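Local coordinates for protein immunoreactive 84kD antigen PG93 (Porphyromonas gingivalis, PDB 5M11) that serves as an essential cell-surface component of the type-IX secretion system and binds zinc and calcium ions, at residues A[384-389]-A[396-401]. Numbering follows the deposited sequence.
With ZN (zinc ion), chain D.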
# COMPACT_ATOMS: atom_id res chain seq x y z
N ASP A 384 -6.46 9.48 23.01
CA ASP A 384 -5.54 8.42 23.42
C ASP A 384 -6.29 7.24 24.02
O ASP A 384 -5.67 6.23 24.31
CB ASP A 384 -4.41 8.91 24.34
CG ASP A 384 -4.77 9.95 25.38
OD1 ASP A 384 -4.34 11.12 25.23
OD2 ASP A 384 -5.39 9.57 26.41
N HIS A 385 -7.62 7.33 24.13
CA HIS A 385 -8.45 6.25 24.65
C HIS A 385 -9.22 5.62 23.49
O HIS A 385 -10.19 6.18 22.99
CB HIS A 385 -9.40 6.75 25.76
CG HIS A 385 -10.12 5.67 26.52
ND1 HIS A 385 -11.45 5.83 26.91
CD2 HIS A 385 -9.68 4.47 26.95
CE1 HIS A 385 -11.77 4.71 27.55
NE2 HIS A 385 -10.74 3.86 27.60
N PHE A 386 -8.73 4.46 23.04
CA PHE A 386 -9.35 3.72 21.96
C PHE A 386 -9.28 2.23 22.25
O PHE A 386 -8.45 1.80 23.04
CB PHE A 386 -8.71 4.05 20.58
CG PHE A 386 -7.23 3.77 20.44
CD1 PHE A 386 -6.78 2.56 19.94
CD2 PHE A 386 -6.28 4.73 20.80
CE1 PHE A 386 -5.41 2.30 19.80
CE2 PHE A 386 -4.92 4.47 20.67
CZ PHE A 386 -4.49 3.27 20.16
N PHE A 387 -10.17 1.46 21.60
CA PHE A 387 -10.26 0.01 21.70
C PHE A 387 -9.90 -0.64 20.36
O PHE A 387 -10.07 -0.03 19.29
CB PHE A 387 -11.67 -0.43 22.14
CG PHE A 387 -11.93 -0.34 23.63
CD1 PHE A 387 -11.68 -1.42 24.47
CD2 PHE A 387 -12.43 0.83 24.19
CE1 PHE A 387 -11.92 -1.33 25.85
CE2 PHE A 387 -12.64 0.93 25.57
CZ PHE A 387 -12.40 -0.15 26.38
N VAL A 388 -9.37 -1.88 20.43
CA VAL A 388 -8.98 -2.65 19.24
C VAL A 388 -9.55 -4.08 19.33
O VAL A 388 -9.37 -4.76 20.33
CB VAL A 388 -7.45 -2.66 19.00
CG1 VAL A 388 -7.09 -3.44 17.73
CG2 VAL A 388 -6.90 -1.23 18.91
N GLY A 389 -10.20 -4.50 18.26
CA GLY A 389 -10.77 -5.83 18.15
C GLY A 389 -9.88 -6.71 17.30
O GLY A 389 -9.63 -6.40 16.13
N PHE A 396 -8.97 -5.19 23.02
CA PHE A 396 -7.83 -4.53 23.62
C PHE A 396 -8.14 -3.08 23.90
O PHE A 396 -8.81 -2.41 23.11
CB PHE A 396 -6.60 -4.67 22.72
CG PHE A 396 -6.01 -6.07 22.70
CD1 PHE A 396 -4.91 -6.39 23.50
CD2 PHE A 396 -6.54 -7.06 21.88
CE1 PHE A 396 -4.35 -7.67 23.46
CE2 PHE A 396 -6.00 -8.35 21.87
CZ PHE A 396 -4.90 -8.64 22.65
N GLU A 397 -7.68 -2.60 25.07
CA GLU A 397 -7.86 -1.23 25.51
C GLU A 397 -6.53 -0.53 25.47
O GLU A 397 -5.55 -1.01 26.05
CB GLU A 397 -8.46 -1.18 26.93
CG GLU A 397 -8.91 0.21 27.35
CD GLU A 397 -9.80 0.33 28.57
OE1 GLU A 397 -10.17 -0.71 29.16
OE2 GLU A 397 -10.15 1.48 28.93
N PHE A 398 -6.51 0.61 24.77
CA PHE A 398 -5.33 1.46 24.69
C PHE A 398 -5.64 2.75 25.43
O PHE A 398 -6.79 3.22 25.38
CB PHE A 398 -4.91 1.70 23.25
CG PHE A 398 -4.31 0.47 22.60
CD1 PHE A 398 -2.94 0.29 22.55
CD2 PHE A 398 -5.13 -0.52 22.05
CE1 PHE A 398 -2.39 -0.86 21.96
CE2 PHE A 398 -4.58 -1.67 21.47
CZ PHE A 398 -3.21 -1.83 21.43
N LYS A 399 -4.67 3.25 26.21
CA LYS A 399 -4.82 4.45 27.01
C LYS A 399 -3.45 5.12 27.24
O LYS A 399 -2.52 4.49 27.77
CB LYS A 399 -5.54 4.13 28.34
CG LYS A 399 -5.90 5.32 29.22
CD LYS A 399 -7.25 5.95 28.90
CE LYS A 399 -7.56 7.13 29.80
NZ LYS A 399 -6.74 8.33 29.47
N ASP A 400 -3.34 6.39 26.80
CA ASP A 400 -2.16 7.26 26.92
C ASP A 400 -0.85 6.61 26.38
O ASP A 400 0.19 6.64 27.05
CB ASP A 400 -1.98 7.76 28.37
CG ASP A 400 -2.89 8.92 28.70
OD1 ASP A 400 -3.95 8.68 29.31
OD2 ASP A 400 -2.56 10.06 28.31
N GLY A 401 -0.93 6.07 25.16
CA GLY A 401 0.21 5.50 24.43
C GLY A 401 0.71 4.13 24.85
O GLY A 401 1.86 3.78 24.53
ZN ZN D . -6.96 9.67 27.87
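Strands 386-390 and 394-399 form an antiparallel beta hairpin, the two middle strands of a four-stranded antiparallel sheet like the blades of a beta-propeller. Phe398, Asp384 and Val388 bury the most surface here. Phe398 and Phe386 are a hydrogen-bonded pair exchanging two backbone bonds, the shorter from Phe398 N to Phe386 O at 2.9 Å, almost along the C=O axis. Phe386 CG is wedged between N and C (chi1 60°), so Phe398 CB rests on the ring face as a CH-pi contact, 3.6 Å from the centroid. The rings are nearly parallel (6°) but displaced. Flat, apolar Phe398 suits this buried layer, offering CB to Phe386 and CE2 to Val388 CG2, 3.5 Å away; beta-branched Val388 suits a strand, its compact methyl fitting beside the large ring. Phe355 meets Phe398 edge-to-face.

On the other face, with Phe387 and Glu397, His385 NE2 donates in its ring plane to the anti lone pair of Glu397 OE2 at 2.8 Å, while Tyr407 hydrogen-bonds Glu397 OE1, so both carboxylate oxygens are held. At the hairpin's open end, away from its turn, short, anionic Asp384 suits a metal site, its carboxylate running beside that of Asp400. Both Asp382 oxygens complete the zinc site. The metal probably requires a neutral Lys399 amine and offsets repulsion between Asp384 and Asp400; Asp384 OD2 and Lys399 NZ each lie 2.1 Å from the ion.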